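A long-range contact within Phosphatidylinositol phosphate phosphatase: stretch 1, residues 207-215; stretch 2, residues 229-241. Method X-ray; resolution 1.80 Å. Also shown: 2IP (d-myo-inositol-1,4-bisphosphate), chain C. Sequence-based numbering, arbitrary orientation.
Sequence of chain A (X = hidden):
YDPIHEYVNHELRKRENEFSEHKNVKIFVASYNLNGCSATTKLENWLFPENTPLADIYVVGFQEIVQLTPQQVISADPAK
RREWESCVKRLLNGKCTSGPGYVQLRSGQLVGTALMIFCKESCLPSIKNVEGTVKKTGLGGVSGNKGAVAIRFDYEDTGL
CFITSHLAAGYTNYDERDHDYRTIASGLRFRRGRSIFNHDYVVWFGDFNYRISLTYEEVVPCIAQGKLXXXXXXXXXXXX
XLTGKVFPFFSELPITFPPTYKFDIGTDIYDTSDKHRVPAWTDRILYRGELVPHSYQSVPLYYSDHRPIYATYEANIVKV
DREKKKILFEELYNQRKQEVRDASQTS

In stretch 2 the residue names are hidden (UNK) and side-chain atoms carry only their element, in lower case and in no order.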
# COMPACT_ATOMS: atom_id res chain seq x y z
N ASP A 207 0.93 5.68 -8.78
CA ASP A 207 0.61 6.00 -10.18
C ASP A 207 1.42 4.98 -10.97
O ASP A 207 2.57 5.21 -11.38
CB ASP A 207 1.08 7.42 -10.52
CG ASP A 207 0.73 7.81 -11.96
OD1 ASP A 207 0.34 6.90 -12.75
OD2 ASP A 207 0.86 9.02 -12.29
N PHE A 208 0.78 3.83 -11.19
CA PHE A 208 1.45 2.77 -11.96
C PHE A 208 1.44 3.09 -13.44
O PHE A 208 2.13 2.45 -14.23
CB PHE A 208 0.81 1.38 -11.68
CG PHE A 208 0.90 0.90 -10.27
CD1 PHE A 208 1.86 1.43 -9.38
CD2 PHE A 208 0.10 -0.18 -9.83
CE1 PHE A 208 2.02 0.89 -8.11
CE2 PHE A 208 0.25 -0.71 -8.58
CZ PHE A 208 1.22 -0.19 -7.70
N ASN A 209 0.61 4.07 -13.85
CA ASN A 209 0.59 4.55 -15.21
C ASN A 209 0.01 3.66 -16.28
O ASN A 209 0.09 4.00 -17.45
CB ASN A 209 1.99 5.05 -15.67
CG ASN A 209 2.08 6.62 -15.80
OD1 ASN A 209 1.16 7.26 -16.29
ND2 ASN A 209 3.19 7.22 -15.31
N TYR A 210 -0.59 2.54 -15.88
CA TYR A 210 -1.22 1.66 -16.86
C TYR A 210 -2.45 2.34 -17.41
O TYR A 210 -3.19 3.06 -16.67
CB TYR A 210 -1.57 0.33 -16.24
CG TYR A 210 -0.34 -0.55 -16.00
CD1 TYR A 210 0.34 -0.53 -14.78
CD2 TYR A 210 0.10 -1.44 -17.00
CE1 TYR A 210 1.42 -1.38 -14.53
CE2 TYR A 210 1.21 -2.26 -16.76
CZ TYR A 210 1.85 -2.22 -15.50
OH TYR A 210 2.90 -3.04 -15.27
N ARG A 211 -2.71 2.08 -18.69
CA ARG A 211 -3.76 2.83 -19.44
C ARG A 211 -4.91 1.96 -19.97
O ARG A 211 -4.90 0.70 -19.84
CB ARG A 211 -3.11 3.55 -20.63
CG ARG A 211 -1.87 4.43 -20.28
CD ARG A 211 -2.21 5.51 -19.23
NE ARG A 211 -0.99 6.24 -18.84
CZ ARG A 211 -0.53 7.32 -19.48
NH1 ARG A 211 -1.20 7.79 -20.53
NH2 ARG A 211 0.63 7.88 -19.09
N ILE A 212 -5.96 2.64 -20.48
CA ILE A 212 -7.09 1.88 -21.09
C ILE A 212 -6.74 1.91 -22.59
O ILE A 212 -6.60 2.99 -23.20
CB ILE A 212 -8.42 2.61 -20.83
CG1 ILE A 212 -8.72 2.56 -19.31
CG2 ILE A 212 -9.56 1.96 -21.64
CD1 ILE A 212 -9.89 3.49 -19.00
N SER A 213 -6.65 0.72 -23.22
CA SER A 213 -6.23 0.67 -24.60
C SER A 213 -7.33 0.94 -25.64
O SER A 213 -7.55 0.11 -26.56
CB SER A 213 -5.54 -0.71 -24.89
OG SER A 213 -4.67 -1.03 -23.80
N LEU A 214 -8.01 2.09 -25.50
CA LEU A 214 -9.01 2.53 -26.49
C LEU A 214 -8.68 4.02 -26.77
O LEU A 214 -7.79 4.58 -26.11
CB LEU A 214 -10.45 2.34 -25.97
CG LEU A 214 -10.91 0.91 -25.67
CD1 LEU A 214 -12.23 1.00 -24.88
CD2 LEU A 214 -11.15 0.11 -27.00
N THR A 215 -9.32 4.65 -27.76
CA THR A 215 -9.05 6.06 -28.07
C THR A 215 -9.91 6.96 -27.18
O THR A 215 -10.88 6.54 -26.54
CB THR A 215 -9.43 6.42 -29.53
OG1 THR A 215 -10.84 6.18 -29.67
CG2 THR A 215 -8.61 5.57 -30.54
N UNK A 229 -17.29 -1.34 -16.53
CA UNK A 229 -16.95 -2.75 -16.78
C UNK A 229 -16.37 -2.93 -18.16
O UNK A 229 -15.38 -3.67 -18.34
c UNK A 229 -18.20 -3.65 -16.68
o UNK A 229 -18.48 -3.76 -15.29
N UNK A 230 -16.99 -2.29 -19.15
CA UNK A 230 -16.48 -2.40 -20.53
C UNK A 230 -15.08 -1.80 -20.61
O UNK A 230 -14.16 -2.37 -21.20
c UNK A 230 -16.76 -2.64 -23.75
c UNK A 230 -15.66 -0.30 -24.65
c UNK A 230 -16.23 -2.57 -25.03
c UNK A 230 -15.68 -1.40 -25.48
c UNK A 230 -16.20 -0.37 -23.38
o UNK A 230 -15.16 -1.30 -26.76
c UNK A 230 -17.36 -1.64 -21.54
c UNK A 230 -16.76 -1.55 -22.91
N UNK A 231 -14.89 -0.64 -20.00
CA UNK A 231 -13.56 -0.06 -20.10
C UNK A 231 -12.49 -0.90 -19.39
O UNK A 231 -11.36 -0.96 -19.86
c UNK A 231 -14.43 3.71 -19.44
c UNK A 231 -13.56 1.35 -19.48
c UNK A 231 -14.38 2.37 -20.26
c UNK A 231 -13.68 2.65 -21.71
N UNK A 232 -12.84 -1.55 -18.29
CA UNK A 232 -11.88 -2.32 -17.54
C UNK A 232 -11.38 -3.50 -18.37
O UNK A 232 -10.28 -4.00 -18.17
c UNK A 232 -10.59 -2.56 -14.58
c UNK A 232 -11.56 -4.74 -14.99
c UNK A 232 -12.51 -2.74 -16.22
c UNK A 232 -11.53 -3.36 -15.25
c UNK A 232 -9.76 -4.54 -13.44
c UNK A 232 -9.71 -3.13 -13.68
c UNK A 232 -10.68 -5.33 -14.10
N UNK A 233 -12.20 -3.94 -19.34
CA UNK A 233 -11.77 -5.02 -20.23
C UNK A 233 -10.58 -4.58 -21.06
O UNK A 233 -9.82 -5.43 -21.61
c UNK A 233 -15.12 -6.42 -21.78
o UNK A 233 -16.34 -6.54 -21.44
o UNK A 233 -14.76 -6.52 -22.98
c UNK A 233 -14.04 -6.15 -20.67
c UNK A 233 -12.88 -5.42 -21.24
N UNK A 234 -10.37 -3.26 -21.15
CA UNK A 234 -9.25 -2.79 -21.90
C UNK A 234 -8.15 -2.20 -21.00
O UNK A 234 -7.22 -1.59 -21.51
c UNK A 234 -9.70 -1.72 -22.84
c UNK A 234 -9.81 -2.82 -25.09
c UNK A 234 -10.49 -2.37 -23.97
o UNK A 234 -12.44 -4.52 -26.99
c UNK A 234 -10.49 -3.54 -26.11
c UNK A 234 -11.84 -2.63 -23.86
c UNK A 234 -11.85 -3.79 -25.99
c UNK A 234 -12.56 -3.36 -24.91
N UNK A 235 -8.28 -2.38 -19.70
CA UNK A 235 -7.25 -1.84 -18.77
C UNK A 235 -5.99 -2.68 -18.85
O UNK A 235 -6.05 -3.92 -18.69
c UNK A 235 -7.78 -1.83 -17.35
o UNK A 235 -6.26 -0.34 -16.32
c UNK A 235 -6.71 -1.49 -16.32
o UNK A 235 -6.35 -2.38 -15.54
N UNK A 236 -4.85 -2.02 -19.11
CA UNK A 236 -3.55 -2.75 -19.22
C UNK A 236 -3.11 -3.42 -17.92
O UNK A 236 -2.58 -4.51 -17.94
o UNK A 236 -1.09 0.36 -20.44
c UNK A 236 -1.74 -0.14 -21.38
c UNK A 236 -2.46 -1.79 -19.66
c UNK A 236 -2.65 -1.28 -21.12
n UNK A 236 -1.66 0.30 -22.64
N UNK A 237 -3.35 -2.80 -16.77
CA UNK A 237 -2.90 -3.46 -15.56
C UNK A 237 -3.63 -4.81 -15.31
O UNK A 237 -2.99 -5.84 -14.97
c UNK A 237 -2.61 -3.25 -13.01
c UNK A 237 -1.11 -3.61 -13.09
c UNK A 237 -3.07 -2.55 -14.33
c UNK A 237 -2.78 -2.34 -11.80
N UNK A 238 -4.97 -4.80 -15.44
CA UNK A 238 -5.77 -6.01 -15.27
C UNK A 238 -5.26 -7.09 -16.22
O UNK A 238 -5.12 -8.29 -15.81
c UNK A 238 -7.24 -5.70 -15.59
o UNK A 238 -8.31 -7.63 -14.59
n UNK A 238 -8.67 -7.30 -16.74
c UNK A 238 -8.13 -6.98 -15.59
N UNK A 239 -4.98 -6.68 -17.44
CA UNK A 239 -4.54 -7.63 -18.49
C UNK A 239 -3.23 -8.27 -18.08
O UNK A 239 -3.12 -9.50 -18.15
c UNK A 239 -3.46 -7.72 -23.65
c UNK A 239 -4.41 -6.96 -19.86
c UNK A 239 -4.05 -7.90 -21.06
c UNK A 239 -3.90 -7.01 -22.36
n UNK A 239 -2.73 -6.74 -24.62
N UNK A 240 -2.25 -7.46 -17.63
CA UNK A 240 -0.93 -8.01 -17.21
C UNK A 240 -0.96 -8.75 -15.88
O UNK A 240 -0.17 -9.69 -15.69
o UNK A 240 1.68 -7.52 -19.79
c UNK A 240 0.55 -7.03 -19.60
c UNK A 240 0.25 -6.15 -18.42
c UNK A 240 0.14 -6.95 -17.13
n UNK A 240 -0.46 -7.25 -20.41
N UNK A 241 -1.85 -8.39 -14.97
CA UNK A 241 -1.93 -9.14 -13.74
C UNK A 241 -2.57 -10.52 -14.01
O UNK A 241 -2.20 -11.52 -13.37
s UNK A 241 -2.86 -6.29 -10.89
c UNK A 241 -2.75 -8.40 -12.67
c UNK A 241 -1.93 -7.16 -12.11
c UNK A 241 -3.07 -7.55 -9.61
C1 2IP C . 2.80 10.27 -23.18
C2 2IP C . 3.76 11.29 -22.50
C3 2IP C . 2.98 12.44 -21.78
C4 2IP C . 1.91 11.93 -20.77
C5 2IP C . 0.92 11.04 -21.56
C6 2IP C . 1.63 9.82 -22.23
O1 2IP C . 2.71 9.89 -24.52
O2 2IP C . 4.57 10.68 -21.52
O3 2IP C . 3.85 13.25 -21.07
O4 2IP C . 1.22 13.09 -20.19
O5 2IP C . -0.09 10.54 -20.69
O6 2IP C . 0.55 9.19 -22.90
P4 2IP C . 1.31 13.49 -18.67
O41 2IP C . 0.95 12.20 -17.85
O42 2IP C . 0.36 14.57 -18.39
O43 2IP C . 2.77 13.94 -18.53
P1 2IP C . 3.09 8.65 -25.28
O11 2IP C . 3.91 9.21 -26.46
O12 2IP C . 3.89 7.57 -24.59
O13 2IP C . 1.77 8.14 -25.87
O HOH W 1 -5.93 2.36 -16.91
O HOH W 2 -5.49 -3.59 -22.82

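Position 229 carries one carbon and then one oxygen, out of reach of stretch 1. This is Ser229, a small polar residue on an exposed helical turn. At 230 a single carbon leads to a six-carbon ring bearing an oxygen, and a ring carbon approaches CD1 of Leu214; the residue is Tyr230, whose CE2 lies 3.7 Å from Leu214 CD1. Its ring adds an apolar surface at the margin while remaining partly exposed.

Position 231 has four carbons, forked at the second, buried against Ile212 and Leu214. That is Leu231: its CD2 lies 3.9 Å from Leu214 CD1 and 4.2 Å from Ile212 CG2, so one methyl serves two aliphatic neighbours. Position 232 shows one carbon and a plain ring of six, pointing away from stretch 1: Phe232, which opens a type I turn. Position 233, with three carbons, the third carrying two oxygens, also makes no contact; it is Glu233, its charge suited to an exposed site.

At 234 a carbon bears a ring of six with an oxygen, and Leu214 lies over one ring face. This is Tyr234. Leu214 CD2 sits 3.8 Å from the ring centroid, 13° off the normal, a CH-pi contact, while the CB of Tyr234 meets Ile212 CG2 at 3.9 Å. A flat ring offers the leucine a broad apolar face and leaves its hydroxyl at the far end.

Position 235 has two carbons, the second carrying two oxygens. It is Asp235, closing the turn and capping the next helix: its OD2 accepts from the backbone N of position 238 at 2.8 Å. Water 1 donates to Asp235 OD1 and to Tyr210 O, each at 2.8 Å, linking the stretches.

Position 236 has three carbons ending in one oxygen and one nitrogen, the oxygen close to the backbone N of Arg211. An amide of this length identifies Gln236. Its OE1 accepts from Arg211 N at 2.9 Å, and its NE2 donates a weak bond to Ser213 OG at 3.5 Å; one group thus accepts and donates.

At 237 four carbons fork at the second, with one methyl over the Tyr210 ring: Leu237. Its CD1 is 3.9 Å from that centroid, and its CD2 reaches Phe208 CD2 at 4.1 Å. Position 238, two carbons and then an oxygen and a nitrogen, is Asn238, out of reach. Position 239, four carbons in a row ending in nitrogen, is the exposed Lys239. Position 240 repeats the three-carbon amide; Gln240 brings CG to 4.3 Å from Tyr210 CE2. Position 241, two carbons, sulfur and a carbon, is Met241, out of reach.

The contact centres on a single beta bridge between Ile212 and Asp235: Gln236 N donates to Arg211 O at 2.8 Å, and Ser213 N to Tyr234 O at 2.9 Å. Apolar packing flanks it. Arg211, its backbone held here, sends NH1 to O5 of the inositol bisphosphate at 3.0 Å.

Stretch 2, residues 229-241: SYLFEYDQLNKQM
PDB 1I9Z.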